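Local atomic coordinates of amino Transferase (Eubacterium rectale, PDB entry 3ELE), a protein that probably transfers amino groups between amino acids and oxo acids with pyridoxal-5'-phosphate as cofactor, as class I and II aminotransferases do. Residues D314-G319 with I373-D378; E167-H172 with D199-K204; G33-Y38 with I382-P387. One frame throughout, in Å; residues are numbered along the deposited sequence. Where two conformers were deposited one is given.

Interaction 1: residues D314-G319 with I373-D378; sequences DLLYEG and ISYCVD
Leu316 of the helical segment 314-319 reaches across to Ile373 and Tyr375, and it makes the whole contact with one methyl. At its root Leu316 CB stands 5.0 Å from Tyr375 CB, too far to pack on it, and serves to aim the branch at Ile373 and Tyr375. CG lies anti to the backbone N (chi1 -168°), which carries the fork toward these two residues. There the two methyls part. CD2 takes the cross-segment contact, 3.7 Å from CG2 of Ile373, the side branch of that residue, whereas its CG1 arm heads elsewhere. The same CD2 also meets Tyr375 at the base of its side chain, 4.1 Å from CB, and lies 4.2 Å from the ring carbon CD2 of Tyr375, to which it comes obliquely. The other methyl of Leu316, CD1, turns instead to Ile382. No hydrogen bond crosses between the segments; the interface is apolar and all three residues are buried.

The strand ends at Ser374, and an inverse gamma turn centred on Cys376 follows, closed by a weak bond from Val377 N to Tyr375 O at 2.8 Å. Tyr375 O is also held by Asn312 of the same helix as Leu316. Asp378 then N-caps the next helix through Glu380 N. Helix 306-323 thus lies against the antiparallel sheet at strands 335-339 and 370-374, with Leu316 also touching Met336, while helix 379-396 packs beside it through Ile382.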
ATOM      1  N   ASP A 314      30.015 -15.969  -9.198  1.00 33.75           N
ATOM      2  CA  ASP A 314      31.254 -16.559  -9.718  1.00 33.97           C
ATOM      3  C   ASP A 314      31.404 -18.044  -9.374  1.00 32.90           C
ATOM      4  O   ASP A 314      31.825 -18.841 -10.203  1.00 30.43           O
ATOM      5  CB  ASP A 314      32.477 -15.775  -9.201  1.00 34.96           C
ATOM      6  CG  ASP A 314      32.515 -14.338  -9.697  1.00 34.93           C
ATOM      7  OD1 ASP A 314      31.796 -14.031 -10.645  1.00 42.52           O
ATOM      8  OD2 ASP A 314      33.282 -13.514  -9.163  1.00 42.68           O
ATOM      9  N   LEU A 315      31.023 -18.404  -8.155  1.00 33.77           N
ATOM     10  CA  LEU A 315      31.096 -19.793  -7.698  1.00 33.71           C
ATOM     11  C   LEU A 315      30.114 -20.655  -8.525  1.00 32.33           C
ATOM     12  O   LEU A 315      30.515 -21.640  -9.118  1.00 32.09           O
ATOM     13  CB  LEU A 315      30.792 -19.862  -6.199  1.00 33.71           C
ATOM     14  CG  LEU A 315      31.081 -21.136  -5.414  1.00 36.59           C
ATOM     15  CD1 LEU A 315      32.606 -21.403  -5.365  1.00 39.52           C
ATOM     16  CD2 LEU A 315      30.551 -20.959  -3.984  1.00 34.49           C
ATOM     17  N   LEU A 316      28.858 -20.225  -8.623  1.00 32.19           N
ATOM     18  CA  LEU A 316      27.830 -20.950  -9.399  1.00 31.80           C
ATOM     19  C   LEU A 316      28.161 -21.017 -10.900  1.00 32.26           C
ATOM     20  O   LEU A 316      28.014 -22.073 -11.530  1.00 30.64           O
ATOM     21  CB  LEU A 316      26.443 -20.300  -9.194  1.00 32.86           C
ATOM     22  CG  LEU A 316      25.194 -21.033  -9.682  1.00 31.41           C
ATOM     23  CD1 LEU A 316      25.056 -22.374  -8.926  1.00 27.94           C
ATOM     24  CD2 LEU A 316      23.973 -20.162  -9.486  1.00 30.70           C
ATOM     25  N   TYR A 317      28.607 -19.893 -11.467  1.00 32.61           N
ATOM     26  CA  TYR A 317      28.964 -19.828 -12.890  1.00 33.25           C
ATOM     27  C   TYR A 317      30.148 -20.750 -13.214  1.00 33.11           C
ATOM     28  O   TYR A 317      30.091 -21.501 -14.198  1.00 31.35           O
ATOM     29  CB  TYR A 317      29.275 -18.383 -13.327  1.00 33.80           C
ATOM     30  CG  TYR A 317      29.631 -18.247 -14.795  1.00 35.64           C
ATOM     31  CD1 TYR A 317      28.636 -18.290 -15.776  1.00 28.58           C
ATOM     32  CD2 TYR A 317      30.961 -18.084 -15.212  1.00 31.89           C
ATOM     33  CE1 TYR A 317      28.938 -18.167 -17.121  1.00 25.99           C
ATOM     34  CE2 TYR A 317      31.275 -17.972 -16.579  1.00 33.94           C
ATOM     35  CZ  TYR A 317      30.247 -18.006 -17.532  1.00 34.84           C
ATOM     36  OH  TYR A 317      30.527 -17.891 -18.892  1.00 30.15           O
ATOM     37  N   GLU A 318      31.202 -20.682 -12.392  1.00 33.18           N
ATOM     38  CA  GLU A 318      32.394 -21.511 -12.576  1.00 34.19           C
ATOM     39  C   GLU A 318      32.065 -23.006 -12.496  1.00 33.42           C
ATOM     40  O   GLU A 318      32.471 -23.769 -13.360  1.00 35.61           O
ATOM     41  CB  GLU A 318      33.511 -21.161 -11.567  1.00 35.88           C
ATOM     42  CG  GLU A 318      34.177 -19.801 -11.793  1.00 40.40           C
ATOM     43  N   GLY A 319      31.318 -23.413 -11.480  1.00 31.29           N
ATOM     44  CA  GLY A 319      30.966 -24.824 -11.306  1.00 31.39           C
ATOM     45  C   GLY A 319      30.038 -25.389 -12.369  1.00 31.22           C
ATOM     46  O   GLY A 319      30.275 -26.480 -12.877  1.00 30.32           O
ATOM     47  N   ILE A 373      18.051 -19.798 -11.718  1.00 32.80           N
ATOM     48  CA  ILE A 373      18.687 -20.306 -10.497  1.00 32.69           C
ATOM     49  C   ILE A 373      19.048 -19.056  -9.664  1.00 33.43           C
ATOM     50  O   ILE A 373      19.899 -18.270 -10.058  1.00 35.52           O
ATOM     51  CB  ILE A 373      19.973 -21.118 -10.849  1.00 32.66           C
ATOM     52  CG1 ILE A 373      19.677 -22.214 -11.886  1.00 33.97           C
ATOM     53  CG2 ILE A 373      20.597 -21.697  -9.601  1.00 32.94           C
ATOM     54  CD1 ILE A 373      20.816 -23.203 -12.166  1.00 31.56           C
ATOM     55  N   SER A 374      18.358 -18.838  -8.548  1.00 33.77           N
ATOM     56  CA  SER A 374      18.628 -17.686  -7.686  1.00 34.21           C
ATOM     57  C   SER A 374      19.879 -18.001  -6.879  1.00 34.84           C
ATOM     58  O   SER A 374      20.047 -19.155  -6.451  1.00 33.20           O
ATOM     59  CB  SER A 374      17.455 -17.419  -6.734  1.00 34.68           C
ATOM     60  OG  SER A 374      16.245 -17.254  -7.442  1.00 39.46           O
ATOM     61  N   TYR A 375      20.764 -17.011  -6.707  1.00 34.14           N
ATOM     62  CA  TYR A 375      21.998 -17.201  -5.891  1.00 34.63           C
ATOM     63  C   TYR A 375      22.097 -16.295  -4.665  1.00 35.06           C
ATOM     64  O   TYR A 375      23.163 -16.234  -4.019  1.00 36.61           O
ATOM     65  CB  TYR A 375      23.271 -17.249  -6.740  1.00 33.76           C
ATOM     66  CG  TYR A 375      23.496 -16.082  -7.645  1.00 34.51           C
ATOM     67  CD1 TYR A 375      24.158 -14.941  -7.184  1.00 31.49           C
ATOM     68  CD2 TYR A 375      23.090 -16.116  -8.974  1.00 28.25           C
ATOM     69  CE1 TYR A 375      24.380 -13.851  -8.026  1.00 27.75           C
ATOM     70  CE2 TYR A 375      23.340 -15.020  -9.830  1.00 31.00           C
ATOM     71  CZ  TYR A 375      23.993 -13.895  -9.334  1.00 28.87           C
ATOM     72  OH  TYR A 375      24.240 -12.791 -10.125  1.00 34.32           O
ATOM     73  N   CYS A 376      20.959 -15.703  -4.273  1.00 34.65           N
ATOM     74  CA  CYS A 376      20.767 -15.034  -2.970  1.00 35.04           C
ATOM     75  C   CYS A 376      20.548 -16.194  -1.942  1.00 34.71           C
ATOM     76  O   CYS A 376      19.514 -16.325  -1.252  1.00 34.62           O
ATOM     77  CB  CYS A 376      19.582 -14.060  -3.043  1.00 35.34           C
ATOM     78  SG  CYS A 376      18.118 -14.729  -3.929  1.00 37.40           S
ATOM     79  N   VAL A 377      21.574 -17.030  -1.859  1.00 34.92           N
ATOM     80  CA  VAL A 377      21.569 -18.281  -1.110  1.00 34.58           C
ATOM     81  C   VAL A 377      22.887 -18.370  -0.374  1.00 36.50           C
ATOM     82  O   VAL A 377      23.772 -17.533  -0.576  1.00 35.61           O
ATOM     83  CB  VAL A 377      21.443 -19.507  -2.076  1.00 35.27           C
ATOM     84  CG1 VAL A 377      20.146 -19.430  -2.925  1.00 32.10           C
ATOM     85  CG2 VAL A 377      22.692 -19.636  -2.987  1.00 30.09           C
ATOM     86  N   ASP A 378      23.026 -19.418   0.435  1.00 37.93           N
ATOM     87  CA  ASP A 378      24.223 -19.635   1.215  1.00 39.29           C
ATOM     88  C   ASP A 378      25.345 -20.127   0.297  1.00 39.61           C
ATOM     89  O   ASP A 378      25.155 -21.073  -0.473  1.00 38.86           O
ATOM     90  CB  ASP A 378      23.945 -20.657   2.317  1.00 39.71           C
ATOM     91  CG  ASP A 378      24.963 -20.607   3.434  1.00 46.25           C
ATOM     92  OD1 ASP A 378      26.186 -20.778   3.192  1.00 57.64           O
ATOM     93  OD2 ASP A 378      24.516 -20.418   4.587  1.00 58.30           O
TER

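Interaction 2: residues E167-H172 with D199-K204; sequences ERINAH and DLLEKK
Lys204 NZ has two partners: a salt bridge to Glu207, one turn further along its own helix, and a water that accepts from NZ at 3.0 Å. That water in turn donates to Ile169 O at 2.8 Å, so the ammonium end is tied to the loop backbone by way of the solvent molecule. To get there the lysine chain bends twice, at chi2 (-64°) and chi3 (-66°), and curls over the branch methyl of Ile169. Lys204 CE comes to 3.6 Å from Ile169 CG2, and CB and CG of the lysine lie nearly as close to that methyl. The contact belongs to an alpha/beta arrangement in which helix 191-208 links the adjacent parallel strands 173-178 and 213-217, a beta-alpha-beta connection of the domain's mixed sheet. Just past Ile169 the loop makes an Asx turn, Asn170 OD1 accepting in its carbonyl plane from His172 N at 2.8 Å, and leads directly into strand 173-178. The longer arm of Ile169 points at the helix, where its CD1 meets Leu201 CD2 at 3.6 Å, the two side chains crossing at about a right angle. Leu200 lies slightly farther off, its CG 4.1 Å from Ile169 CD1, and also packs on Phe162 and Leu165 of helix 162-167; Ile169 itself rests on Ile128 and Ile212.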
ATOM      1  N   GLU A 167       7.799  -4.048 -34.081  1.00 39.09           N
ATOM      2  CA  GLU A 167       6.646  -4.738 -34.678  1.00 41.11           C
ATOM      3  C   GLU A 167       5.445  -4.819 -33.711  1.00 39.24           C
ATOM      4  O   GLU A 167       4.301  -4.805 -34.154  1.00 38.76           O
ATOM      5  CB  GLU A 167       7.078  -6.136 -35.154  1.00 41.12           C
ATOM      6  CG  GLU A 167       6.076  -6.898 -36.007  1.00 47.22           C
ATOM      7  CD  GLU A 167       6.528  -8.326 -36.370  1.00 45.43           C
ATOM      8  OE1 GLU A 167       7.689  -8.727 -36.085  1.00 54.98           O
ATOM      9  OE2 GLU A 167       5.696  -9.058 -36.954  1.00 60.51           O
ATOM     10  N   ARG A 168       5.709  -4.872 -32.402  1.00 38.47           N
ATOM     11  CA  ARG A 168       4.644  -4.924 -31.358  1.00 37.42           C
ATOM     12  C   ARG A 168       4.182  -3.553 -30.831  1.00 37.91           C
ATOM     13  O   ARG A 168       3.289  -3.496 -29.985  1.00 38.95           O
ATOM     14  CB  ARG A 168       5.092  -5.825 -30.208  1.00 37.78           C
ATOM     15  CG  ARG A 168       5.137  -7.276 -30.623  1.00 37.13           C
ATOM     16  CD  ARG A 168       5.953  -8.120 -29.711  1.00 36.07           C
ATOM     17  NE  ARG A 168       5.872  -9.536 -30.090  1.00 36.59           N
ATOM     18  CZ  ARG A 168       6.487 -10.102 -31.133  1.00 39.80           C
ATOM     19  NH1 ARG A 168       7.257  -9.403 -31.966  1.00 38.23           N
ATOM     20  NH2 ARG A 168       6.324 -11.409 -31.350  1.00 42.72           N
ATOM     21  N   ILE A 169       4.798  -2.467 -31.307  1.00 36.68           N
ATOM     22  CA  ILE A 169       4.406  -1.106 -30.949  1.00 35.71           C
ATOM     23  C   ILE A 169       3.295  -0.706 -31.925  1.00 36.39           C
ATOM     24  O   ILE A 169       3.450  -0.888 -33.130  1.00 36.72           O
ATOM     25  CB  ILE A 169       5.574  -0.095 -31.079  1.00 34.72           C
ATOM     26  CG1 ILE A 169       6.641  -0.325 -30.008  1.00 34.86           C
ATOM     27  CG2 ILE A 169       5.055   1.354 -30.966  1.00 36.54           C
ATOM     28  CD1 ILE A 169       7.917   0.463 -30.263  1.00 34.19           C
ATOM     29  N   ASN A 170       2.203  -0.147 -31.397  1.00 35.90           N
ATOM     30  CA  ASN A 170       1.048   0.320 -32.198  1.00 35.44           C
ATOM     31  C   ASN A 170       0.368   1.519 -31.506  1.00 35.03           C
ATOM     32  O   ASN A 170       0.883   2.045 -30.500  1.00 33.19           O
ATOM     33  CB  ASN A 170       0.077  -0.856 -32.475  1.00 35.64           C
ATOM     34  CG  ASN A 170      -0.451  -1.531 -31.197  1.00 32.79           C
ATOM     35  OD1 ASN A 170      -1.185  -0.938 -30.420  1.00 37.78           O
ATOM     36  ND2 ASN A 170      -0.129  -2.789 -31.031  1.00 35.30           N
ATOM     37  N   ALA A 171      -0.774   1.945 -32.039  1.00 34.35           N
ATOM     38  CA  ALA A 171      -1.543   3.061 -31.461  1.00 34.41           C
ATOM     39  C   ALA A 171      -1.990   2.830 -30.004  1.00 34.12           C
ATOM     40  O   ALA A 171      -2.171   3.785 -29.298  1.00 35.68           O
ATOM     41  CB  ALA A 171      -2.754   3.396 -32.352  1.00 33.61           C
ATOM     42  N   HIS A 172      -2.157   1.575 -29.570  1.00 33.02           N
ATOM     43  CA  HIS A 172      -2.584   1.248 -28.198  1.00 32.46           C
ATOM     44  C   HIS A 172      -1.448   1.172 -27.161  1.00 31.89           C
ATOM     45  O   HIS A 172      -1.719   1.096 -25.969  1.00 32.35           O
ATOM     46  CB  HIS A 172      -3.388  -0.050 -28.175  1.00 32.21           C
ATOM     47  CG  HIS A 172      -4.626  -0.000 -29.018  1.00 29.02           C
ATOM     48  ND1 HIS A 172      -5.775   0.647 -28.616  1.00 34.28           N
ATOM     49  CD2 HIS A 172      -4.885  -0.490 -30.254  1.00 29.68           C
ATOM     50  CE1 HIS A 172      -6.691   0.546 -29.563  1.00 33.18           C
ATOM     51  NE2 HIS A 172      -6.181  -0.150 -30.565  1.00 32.24           N
ATOM     52  N   ASP A 199      15.560   6.147 -29.086  1.00 34.95           N
ATOM     53  CA  ASP A 199      15.317   6.615 -30.468  1.00 36.21           C
ATOM     54  C   ASP A 199      14.069   5.984 -31.095  1.00 35.20           C
ATOM     55  O   ASP A 199      13.299   6.677 -31.746  1.00 36.55           O
ATOM     56  CB  ASP A 199      16.521   6.348 -31.385  1.00 37.39           C
ATOM     57  CG  ASP A 199      17.778   7.115 -30.970  1.00 41.18           C
ATOM     58  OD1 ASP A 199      17.684   8.152 -30.266  1.00 45.65           O
ATOM     59  OD2 ASP A 199      18.871   6.668 -31.373  1.00 47.40           O
ATOM     60  N   LEU A 200      13.883   4.684 -30.884  1.00 35.00           N
ATOM     61  CA  LEU A 200      12.728   3.942 -31.401  1.00 34.96           C
ATOM     62  C   LEU A 200      11.417   4.482 -30.833  1.00 34.90           C
ATOM     63  O   LEU A 200      10.488   4.774 -31.586  1.00 34.73           O
ATOM     64  CB  LEU A 200      12.856   2.437 -31.088  1.00 35.13           C
ATOM     65  CG  LEU A 200      11.718   1.485 -31.509  1.00 35.67           C
ATOM     66  CD1 LEU A 200      11.466   1.508 -33.021  1.00 34.01           C
ATOM     67  CD2 LEU A 200      12.033   0.072 -30.995  1.00 34.41           C
ATOM     68  N   LEU A 201      11.355   4.613 -29.512  1.00 35.81           N
ATOM     69  CA  LEU A 201      10.150   5.091 -28.824  1.00 35.31           C
ATOM     70  C   LEU A 201       9.828   6.547 -29.114  1.00 36.45           C
ATOM     71  O   LEU A 201       8.644   6.894 -29.271  1.00 36.32           O
ATOM     72  CB  LEU A 201      10.230   4.807 -27.318  1.00 35.49           C
ATOM     73  CG  LEU A 201      10.304   3.332 -26.892  1.00 32.85           C
ATOM     74  CD1 LEU A 201      10.165   3.259 -25.362  1.00 33.05           C
ATOM     75  CD2 LEU A 201       9.248   2.485 -27.556  1.00 29.54           C
ATOM     76  N   GLU A 202      10.855   7.391 -29.206  1.00 38.24           N
ATOM     77  CA  GLU A 202      10.665   8.797 -29.625  1.00 39.55           C
ATOM     78  C   GLU A 202      10.033   8.855 -31.039  1.00 38.24           C
ATOM     79  O   GLU A 202       9.088   9.617 -31.269  1.00 39.63           O
ATOM     80  CB  GLU A 202      12.005   9.552 -29.602  1.00 38.79           C
ATOM     81  CG  GLU A 202      11.947  11.040 -29.977  1.00 41.73           C
ATOM     82  CD  GLU A 202      13.336  11.627 -30.301  1.00 43.89           C
ATOM     83  OE1 GLU A 202      14.348  11.185 -29.698  1.00 56.98           O
ATOM     84  OE2 GLU A 202      13.416  12.525 -31.165  1.00 54.38           O
ATOM     85  N   LYS A 203      10.574   8.062 -31.967  1.00 37.05           N
ATOM     86  CA  LYS A 203      10.071   7.965 -33.352  1.00 37.08           C
ATOM     87  C   LYS A 203       8.623   7.445 -33.380  1.00 36.11           C
ATOM     88  O   LYS A 203       7.778   8.061 -34.025  1.00 35.00           O
ATOM     89  CB  LYS A 203      11.014   7.084 -34.204  1.00 36.22           C
ATOM     90  CG  LYS A 203      10.521   6.604 -35.571  1.00 38.45           C
ATOM     91  CD  LYS A 203      11.454   5.513 -36.137  1.00 39.89           C
ATOM     92  CE  LYS A 203      10.708   4.401 -36.887  1.00 46.19           C
ATOM     93  NZ  LYS A 203      11.570   3.178 -37.016  1.00 47.93           N
ATOM     94  N   LYS A 204       8.346   6.332 -32.681  1.00 35.91           N
ATOM     95  CA  LYS A 204       6.966   5.769 -32.623  1.00 35.00           C
ATOM     96  C   LYS A 204       5.967   6.664 -31.874  1.00 34.42           C
ATOM     97  O   LYS A 204       4.787   6.664 -32.221  1.00 36.41           O
ATOM     98  CB  LYS A 204       6.940   4.355 -32.049  1.00 36.16           C
ATOM     99  CG  LYS A 204       7.749   3.303 -32.832  1.00 38.69           C
ATOM    100  CD  LYS A 204       7.259   3.026 -34.254  1.00 38.33           C
ATOM    101  CE  LYS A 204       5.907   2.390 -34.310  1.00 39.02           C
ATOM    102  NZ  LYS A 204       5.607   1.940 -35.712  1.00 41.02           N
TER
HETATM  103  O   HOH W   1       5.002  -0.994 -35.473  1.00 40.03           O

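Interaction 3: residues G33-Y38 with I382-P387; sequences GKENVY and IKHSMP
Tyr38 lays one face of its ring on the backbone of Ser385, and here the contact is tight. Its CG lies anti to the carbonyl carbon (chi1 -46°), which brings the ring against Ser385. Ser385 CA sits 3.7 Å from the ring centroid and only 19° off its normal, a CH-pi contact, and Ser385 CB approaches Tyr38 CD1 to 3.5 Å. Against the opposite face lies Asn36 C, so the ring is sandwiched between its own loop and the helix. The Ser385 hydroxyl turns back to its own helix, OG donating to Ile382 O at 2.6 Å. The solvent side is looser: in one conformer of His384, Glu35 OE2 lies over an imidazole face, an arrangement left doubtful by the second conformer. With a leucine in place of Tyr38 the aromatic face is gone, and Ser385 CA would probably lose its CH-pi partner, with a gap opening between helix and loop. Backbone bonds to Asp356 and Leu358 place Tyr38 at the start of strand 38-39, which pairs in parallel with strand 357-358; helix 379-396 lies over its ring, with Ile382 and Met386 turned to helix 306-323.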
ATOM      1  N   GLY A  33      17.564 -33.675   5.202  1.00 38.37           N
ATOM      2  CA  GLY A  33      18.428 -32.662   5.830  1.00 40.31           C
ATOM      3  C   GLY A  33      18.584 -31.449   4.932  1.00 43.51           C
ATOM      4  O   GLY A  33      18.692 -31.591   3.709  1.00 44.95           O
ATOM      5  N   LYS A  34      18.581 -30.250   5.525  1.00 45.55           N
ATOM      6  CA  LYS A  34      18.726 -28.998   4.763  1.00 46.90           C
ATOM      7  C   LYS A  34      20.059 -28.920   4.012  1.00 45.68           C
ATOM      8  O   LYS A  34      20.097 -28.364   2.921  1.00 47.03           O
ATOM      9  CB  LYS A  34      18.481 -27.735   5.617  1.00 47.07           C
ATOM     10  CG  LYS A  34      19.456 -27.495   6.775  1.00 51.18           C
ATOM     11  CD  LYS A  34      19.179 -26.133   7.437  1.00 50.58           C
ATOM     12  CE  LYS A  34      20.095 -25.894   8.655  1.00 54.37           C
ATOM     13  NZ  LYS A  34      19.866 -24.544   9.279  1.00 56.04           N
ATOM     14  N   GLU A  35      21.128 -29.508   4.563  1.00 44.85           N
ATOM     15  CA  GLU A  35      22.435 -29.566   3.866  1.00 43.86           C
ATOM     16  C   GLU A  35      22.352 -30.292   2.491  1.00 40.70           C
ATOM     17  O   GLU A  35      23.157 -30.011   1.602  1.00 38.94           O
ATOM     18  CB  GLU A  35      23.502 -30.266   4.739  1.00 43.87           C
ATOM     19  CG  GLU A  35      24.981 -30.065   4.273  1.00 45.91           C
ATOM     20  CD  GLU A  35      25.999 -31.024   4.933  1.00 46.59           C
ATOM     21  OE1 GLU A  35      25.596 -32.031   5.557  1.00 52.48           O
ATOM     22  OE2 GLU A  35      27.218 -30.779   4.776  1.00 52.91           O
ATOM     23  N   ASN A  36      21.398 -31.223   2.356  1.00 38.89           N
ATOM     24  CA  ASN A  36      21.187 -32.037   1.150  1.00 37.95           C
ATOM     25  C   ASN A  36      20.027 -31.579   0.231  1.00 37.76           C
ATOM     26  O   ASN A  36      19.610 -32.340  -0.652  1.00 38.09           O
ATOM     27  CB  ASN A  36      20.989 -33.498   1.575  1.00 37.64           C
ATOM     28  CG  ASN A  36      22.169 -34.039   2.351  1.00 39.60           C
ATOM     29  OD1 ASN A  36      23.308 -33.967   1.892  1.00 40.06           O
ATOM     30  ND2 ASN A  36      21.905 -34.614   3.515  1.00 37.58           N
ATOM     31  N   VAL A  37      19.526 -30.355   0.448  1.00 36.09           N
ATOM     32  CA  VAL A  37      18.483 -29.733  -0.376  1.00 36.30           C
ATOM     33  C   VAL A  37      19.105 -28.454  -0.961  1.00 36.43           C
ATOM     34  O   VAL A  37      19.612 -27.610  -0.219  1.00 36.76           O
ATOM     35  CB  VAL A  37      17.205 -29.418   0.426  1.00 35.92           C
ATOM     36  CG1 VAL A  37      16.190 -28.704  -0.451  1.00 34.89           C
ATOM     37  CG2 VAL A  37      16.610 -30.700   0.996  1.00 34.32           C
ATOM     38  N   TYR A  38      19.063 -28.333  -2.286  1.00 35.97           N
ATOM     39  CA  TYR A  38      19.697 -27.229  -3.014  1.00 34.34           C
ATOM     40  C   TYR A  38      18.619 -26.346  -3.611  1.00 34.98           C
ATOM     41  O   TYR A  38      18.248 -26.444  -4.793  1.00 32.82           O
ATOM     42  CB  TYR A  38      20.697 -27.796  -4.019  1.00 33.48           C
ATOM     43  CG  TYR A  38      21.553 -28.867  -3.347  1.00 27.48           C
ATOM     44  CD1 TYR A  38      22.507 -28.523  -2.399  1.00 29.23           C
ATOM     45  CD2 TYR A  38      21.361 -30.224  -3.624  1.00 27.60           C
ATOM     46  CE1 TYR A  38      23.292 -29.519  -1.739  1.00 26.43           C
ATOM     47  CE2 TYR A  38      22.157 -31.245  -2.980  1.00 28.35           C
ATOM     48  CZ  TYR A  38      23.108 -30.879  -2.036  1.00 27.26           C
ATOM     49  OH  TYR A  38      23.881 -31.877  -1.411  1.00 27.07           O
ATOM     50  N   ILE A 382      25.918 -23.662  -2.407  1.00 34.25           N
ATOM     51  CA  ILE A 382      26.319 -23.654  -3.835  1.00 34.09           C
ATOM     52  C   ILE A 382      27.428 -24.699  -4.091  1.00 34.53           C
ATOM     53  O   ILE A 382      27.341 -25.463  -5.045  1.00 33.70           O
ATOM     54  CB  ILE A 382      26.803 -22.259  -4.352  1.00 34.33           C
ATOM     55  CG1 ILE A 382      25.699 -21.214  -4.237  1.00 33.21           C
ATOM     56  CG2 ILE A 382      27.230 -22.353  -5.826  1.00 32.64           C
ATOM     57  CD1 ILE A 382      26.104 -19.832  -4.760  1.00 34.72           C
ATOM     58  N   LYS A 383      28.432 -24.752  -3.209  1.00 35.78           N
ATOM     59  CA  LYS A 383      29.530 -25.741  -3.323  1.00 37.00           C
ATOM     60  C   LYS A 383      29.045 -27.178  -3.105  1.00 36.42           C
ATOM     61  O   LYS A 383      29.431 -28.079  -3.860  1.00 35.44           O
ATOM     62  CB  LYS A 383      30.661 -25.457  -2.329  1.00 37.83           C
ATOM     63  CG  LYS A 383      31.304 -24.088  -2.463  1.00 41.91           C
ATOM     64  CD  LYS A 383      32.495 -23.995  -1.555  1.00 47.05           C
ATOM     65  CE  LYS A 383      33.159 -22.650  -1.632  1.00 49.29           C
ATOM     66  NZ  LYS A 383      34.404 -22.670  -0.807  1.00 53.79           N
ATOM     67  N   HIS A 384      28.176 -27.369  -2.102  1.00 36.39           N
ATOM     68  CA  HIS A 384      27.639 -28.717  -1.791  0.50 35.78           C
ATOM     69  C   HIS A 384      26.657 -29.199  -2.876  1.00 35.55           C
ATOM     70  O   HIS A 384      26.436 -30.396  -3.023  1.00 34.40           O
ATOM     71  CB  HIS A 384      26.978 -28.802  -0.398  0.50 35.83           C
ATOM     72  CG  HIS A 384      27.857 -28.338   0.724  0.50 33.46           C
ATOM     73  ND1 HIS A 384      27.402 -27.520   1.735  0.50 31.86           N
ATOM     74  CD2 HIS A 384      29.182 -28.500   0.941  0.50 33.63           C
ATOM     75  CE1 HIS A 384      28.397 -27.242   2.556  0.50 35.35           C
ATOM     76  NE2 HIS A 384      29.490 -27.826   2.097  0.50 34.61           N
ATOM     77  N   SER A 385      26.092 -28.276  -3.656  1.00 34.89           N
ATOM     78  CA  SER A 385      25.171 -28.628  -4.749  1.00 34.23           C
ATOM     79  C   SER A 385      25.831 -29.220  -6.001  1.00 33.20           C
ATOM     80  O   SER A 385      25.135 -29.868  -6.793  1.00 32.10           O
ATOM     81  CB  SER A 385      24.373 -27.408  -5.193  1.00 33.85           C
ATOM     82  OG  SER A 385      25.166 -26.492  -5.934  1.00 34.51           O
HETATM   83  N   MSE A 386      27.143 -29.003  -6.182  1.00 32.69           N
HETATM   84  CA  MSE A 386      27.835 -29.392  -7.444  1.00 31.17           C
HETATM   85  C   MSE A 386      27.770 -30.859  -7.852  1.00 30.73           C
HETATM   86  O   MSE A 386      27.532 -31.141  -9.026  1.00 29.40           O
HETATM   87  CB  MSE A 386      29.263 -28.812  -7.522  1.00 29.84           C
HETATM   88  CG  MSE A 386      29.255 -27.283  -7.651  1.00 29.74           C
HETATM   89 SE   MSE A 386      28.410 -26.699  -9.292  0.75 32.99          SE
HETATM   90  CE  MSE A 386      27.921 -24.907  -8.808  1.00 29.18           C
ATOM     91  N   PRO A 387      28.005 -31.795  -6.911  1.00 31.16           N
ATOM     92  CA  PRO A 387      27.786 -33.208  -7.230  1.00 31.85           C
ATOM     93  C   PRO A 387      26.362 -33.554  -7.712  1.00 32.48           C
ATOM     94  O   PRO A 387      26.224 -34.401  -8.583  1.00 32.45           O
ATOM     95  CB  PRO A 387      28.118 -33.916  -5.903  1.00 32.90           C
ATOM     96  CG  PRO A 387      29.115 -33.012  -5.269  1.00 31.25           C
ATOM     97  CD  PRO A 387      28.596 -31.642  -5.568  1.00 30.57           C
TER

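From the N terminus, segment 33-38 waits for its partner until 382-387, so interaction 3 closes a loop of nearly the whole chain and ties the N-terminal loop leading into strand 38-39 to the C-terminal helix 379-396. Both other contacts fall within that span, in series. Interaction 2 closes a short loop that holds strand 173-178 and the start of helix 191-208, in the part of the fold with the large mixed sheet. Interaction 1 later closes 53 residues between helix 306-323 and strand 370-374. Helix 379-396 follows that strand and joins interactions 1 and 3, with Leu315 on Lys383 and Gly319 beside Met386; interaction 2 lies apart, its centre about 47 Å from that of interaction 3.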